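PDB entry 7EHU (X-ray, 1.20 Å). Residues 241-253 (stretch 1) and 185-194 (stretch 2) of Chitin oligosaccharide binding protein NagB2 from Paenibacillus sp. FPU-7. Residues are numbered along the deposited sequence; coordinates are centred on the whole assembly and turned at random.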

# COMPACT_ATOMS: atom_id res chain seq x y z
N ASP A 241 3.46 19.64 -12.33
CA ASP A 241 2.60 20.20 -13.36
C ASP A 241 1.14 19.82 -13.14
O ASP A 241 0.24 20.62 -13.40
CB ASP A 241 3.07 19.79 -14.77
CG ASP A 241 2.48 20.69 -15.86
OD1 ASP A 241 2.78 21.91 -15.87
OD2 ASP A 241 1.72 20.18 -16.72
N LEU A 242 0.87 18.62 -12.63
CA LEU A 242 -0.51 18.24 -12.34
C LEU A 242 -1.13 19.17 -11.30
O LEU A 242 -2.32 19.48 -11.36
CB LEU A 242 -0.56 16.81 -11.81
CG LEU A 242 -0.24 15.68 -12.78
CD1 LEU A 242 -0.21 14.36 -12.03
CD2 LEU A 242 -1.23 15.62 -13.93
N LYS A 243 -0.35 19.57 -10.29
CA LYS A 243 -0.84 20.51 -9.30
C LYS A 243 -0.97 21.91 -9.89
O LYS A 243 -1.99 22.58 -9.67
CB LYS A 243 0.10 20.50 -8.09
CG LYS A 243 -0.25 21.43 -6.91
CD LYS A 243 -1.46 20.96 -6.11
CE LYS A 243 -1.82 21.94 -5.00
NZ LYS A 243 -2.33 23.26 -5.51
N ASP A 244 0.04 22.36 -10.65
CA ASP A 244 0.02 23.71 -11.23
C ASP A 244 -1.20 23.92 -12.11
O ASP A 244 -1.74 25.03 -12.18
CB ASP A 244 1.27 23.92 -12.11
CG ASP A 244 2.53 24.12 -11.31
OD1 ASP A 244 2.43 24.46 -10.11
OD2 ASP A 244 3.64 23.93 -11.87
N LYS A 245 -1.62 22.88 -12.83
CA LYS A 245 -2.75 22.96 -13.74
C LYS A 245 -4.09 22.88 -13.02
O LYS A 245 -5.13 23.03 -13.67
CB LYS A 245 -2.65 21.80 -14.76
CG LYS A 245 -1.50 21.91 -15.78
CD LYS A 245 -1.97 22.42 -17.14
CE LYS A 245 -0.81 22.66 -18.11
NZ LYS A 245 -0.03 21.43 -18.43
N GLY A 246 -4.11 22.61 -11.72
CA GLY A 246 -5.37 22.38 -11.03
C GLY A 246 -5.95 21.00 -11.23
O GLY A 246 -7.13 20.77 -10.96
N TYR A 247 -5.14 20.05 -11.69
CA TYR A 247 -5.63 18.69 -11.90
C TYR A 247 -5.69 17.92 -10.59
O TYR A 247 -6.66 17.21 -10.33
CB TYR A 247 -4.78 17.99 -12.96
CG TYR A 247 -4.76 18.63 -14.35
CD1 TYR A 247 -5.83 19.40 -14.82
CD2 TYR A 247 -3.69 18.42 -15.22
CE1 TYR A 247 -5.82 19.94 -16.09
CE2 TYR A 247 -3.67 18.97 -16.49
CZ TYR A 247 -4.74 19.74 -16.91
OH TYR A 247 -4.79 20.28 -18.17
N ILE A 248 -4.68 18.06 -9.73
CA ILE A 248 -4.76 17.57 -8.36
C ILE A 248 -5.58 18.57 -7.54
O ILE A 248 -5.41 19.78 -7.68
CB ILE A 248 -3.35 17.38 -7.77
CG1 ILE A 248 -2.63 16.21 -8.46
CG2 ILE A 248 -3.41 17.14 -6.27
CD1 ILE A 248 -1.11 16.15 -8.20
N ASP A 249 -6.51 18.06 -6.72
CA ASP A 249 -7.37 18.86 -5.84
C ASP A 249 -6.54 19.96 -5.17
O ASP A 249 -5.56 19.66 -4.50
CB ASP A 249 -7.96 17.95 -4.76
CG ASP A 249 -8.99 18.63 -3.89
OD1 ASP A 249 -9.06 19.88 -3.86
OD2 ASP A 249 -9.75 17.90 -3.22
N PRO A 250 -6.89 21.24 -5.34
CA PRO A 250 -6.10 22.31 -4.71
C PRO A 250 -6.02 22.20 -3.21
O PRO A 250 -5.14 22.82 -2.62
CB PRO A 250 -6.82 23.61 -5.11
CG PRO A 250 -8.19 23.19 -5.47
CD PRO A 250 -8.02 21.81 -6.10
N ASN A 251 -6.92 21.46 -2.56
CA ASN A 251 -6.82 21.33 -1.11
C ASN A 251 -6.14 20.05 -0.68
O ASN A 251 -6.30 19.63 0.47
CB ASN A 251 -8.17 21.47 -0.44
CG ASN A 251 -8.06 21.94 1.00
OD1 ASN A 251 -7.08 22.57 1.41
ND2 ASN A 251 -9.09 21.65 1.78
N VAL A 252 -5.32 19.46 -1.56
CA VAL A 252 -4.58 18.23 -1.24
C VAL A 252 -3.87 18.33 0.10
O VAL A 252 -3.88 17.38 0.89
CB VAL A 252 -3.62 17.88 -2.39
CG1 VAL A 252 -2.70 19.05 -2.73
CG2 VAL A 252 -2.80 16.62 -2.05
N LEU A 253 -3.22 19.47 0.38
CA LEU A 253 -2.44 19.57 1.62
C LEU A 253 -3.31 19.86 2.84
O LEU A 253 -2.80 19.80 3.96
CB LEU A 253 -1.32 20.62 1.48
CG LEU A 253 -0.29 20.36 0.38
CD1 LEU A 253 0.78 21.45 0.37
CD2 LEU A 253 0.37 18.99 0.53
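Stretch 2 (185-194) ITPIALGGGS

Stretch 2 runs alongside the loop that follows the helix of stretch 1, and the two chains keep the same direction: P187 lies by Y247, I188 by I248, A189 by D249, G191 by V252 and G193 by L253. The pairing is parallel, with separations from 3.9 Å between G193 CA and L253 CA to 5.5 Å between A189 CA and D249 CA. Three backbone hydrogen bonds hold it, one pair at I188 and a single one at G192.

I185, extended at phi/psi -99/122, is out of reach, and contact begins with T186. Its backbone remains extended (-58/116) and its methyl CG2 sits 3.9 Å from the CA of D249. P187 then turns to helical angles (-71/-48), and its CA-to-CB bond points toward stretch 1. The ring packs where the helix has just been closed by G246, whose positive phi makes the Schellman turn: P187 CD lies 3.4 Å from Y247 O, and P187 CG meets the tyrosine ring obliquely, 4.1 Å from Y247 CD1. P187 has no N-H to offer; the first backbone bond comes from I188.

That residue has extended angles of -126/116. Its N donates to Y247 O at 2.8 Å, and I188 O accepts from D249 N at 2.9 Å, so one residue spans both sides of I248 in the manner of a parallel bridge. Between these two stretches it is a single bridge. Its CA-to-CB bond points toward stretch 1, and with chi1 m and chi2 t, I188 CD1 reaches an apolar pocket 4.3 Å from both Y247 CB and I248 CG1, and 4.5 Å from L242 CD1 on the last part of the helix. The rule here is economical: I188 supplies two of the three backbone bonds and also apolar contacts with L242, Y247 and I248.

A189 (-75/144) points its methyl away and leaves the contact to its neighbours. L190, more fully extended (-166/127), sets CB 4.3 Å from I248 CG2 and CD2 3.9 Å from V252 CG2. Its N donates to a water at 2.9 Å, and that water donates to D249 OD2 at 2.7 Å, so the water bridges a gap the chains do not close directly. The other carboxylate oxygen, D249 OD1, accepts from N251 N at 3.0 Å within the type I turn D249 to V252. The turn brings V252 back to stretch 2, where its CA-H approaches L190 O, at 3.4 Å from V252 CA to L190 O.

Three glycines follow. G191 (-108/105) contributes little area, but G192 (-130/22) donates its N to V252 O at 3.0 Å, and a CB there would be tight against V252 CG2. At G193 (-85/-174) the backbones draw together, and G193 CA lies 3.3 Å from L253 O; a CB would clash with that oxygen. Bareness at this position is what permits the close approach. At S194, phi turns positive (52/-128), and a water accepts from S194 N at 3.2 Å while donating to L253 O at 2.8 Å.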

# COMPACT_ATOMS: atom_id res chain seq x y z
N ILE A 185 -14.84 20.13 -13.11
CA ILE A 185 -14.82 18.89 -12.34
C ILE A 185 -13.40 18.76 -11.80
O ILE A 185 -12.44 18.72 -12.58
CB ILE A 185 -15.20 17.67 -13.20
CG1 ILE A 185 -16.63 17.79 -13.74
CG2 ILE A 185 -15.04 16.38 -12.41
CD1 ILE A 185 -16.91 16.88 -14.93
N THR A 186 -13.25 18.68 -10.48
CA THR A 186 -11.94 18.44 -9.88
C THR A 186 -11.38 17.13 -10.44
O THR A 186 -11.99 16.08 -10.24
CB THR A 186 -12.06 18.33 -8.36
OG1 THR A 186 -12.69 19.50 -7.84
CG2 THR A 186 -10.69 18.16 -7.70
N PRO A 187 -10.27 17.15 -11.17
CA PRO A 187 -9.89 15.91 -11.87
C PRO A 187 -9.41 14.78 -10.98
O PRO A 187 -9.89 13.65 -11.13
CB PRO A 187 -8.84 16.38 -12.89
CG PRO A 187 -9.20 17.84 -13.12
CD PRO A 187 -9.53 18.30 -11.72
N ILE A 188 -8.50 15.06 -10.04
CA ILE A 188 -7.82 14.02 -9.26
C ILE A 188 -7.99 14.33 -7.77
O ILE A 188 -7.51 15.36 -7.29
CB ILE A 188 -6.32 13.93 -9.59
CG1 ILE A 188 -6.08 13.69 -11.08
CG2 ILE A 188 -5.67 12.83 -8.76
CD1 ILE A 188 -4.64 13.89 -11.52
N ALA A 189 -8.69 13.45 -7.06
CA ALA A 189 -8.74 13.51 -5.60
C ALA A 189 -7.43 13.03 -5.01
O ALA A 189 -6.80 12.10 -5.51
CB ALA A 189 -9.86 12.62 -5.10
N LEU A 190 -7.01 13.67 -3.91
CA LEU A 190 -5.82 13.23 -3.21
C LEU A 190 -5.84 13.93 -1.84
O LEU A 190 -5.98 15.16 -1.77
CB LEU A 190 -4.59 13.65 -4.00
CG LEU A 190 -3.32 12.82 -3.76
CD1 LEU A 190 -2.28 13.13 -4.88
CD2 LEU A 190 -2.75 12.71 -2.41
N GLY A 191 -5.71 13.17 -0.76
CA GLY A 191 -5.52 13.71 0.57
C GLY A 191 -4.11 13.46 1.02
O GLY A 191 -3.76 12.32 1.33
N GLY A 192 -3.27 14.49 1.02
CA GLY A 192 -1.86 14.32 1.29
C GLY A 192 -1.30 15.26 2.35
O GLY A 192 -0.09 15.48 2.40
N GLY A 193 -2.16 15.80 3.21
CA GLY A 193 -1.75 16.72 4.25
C GLY A 193 -1.27 16.01 5.49
O GLY A 193 -1.17 14.78 5.55
N SER A 194 -0.99 16.80 6.53
CA SER A 194 -0.66 16.30 7.87
C SER A 194 0.45 15.26 7.72
O SER A 194 1.47 15.55 7.08
CB SER A 194 -1.94 15.79 8.53
OG SER A 194 -3.01 16.69 8.40
O HOH W 1 -8.84 15.43 -2.55
O HOH W 2 -0.35 19.68 5.37
O HOH W 3 -3.65 19.15 6.74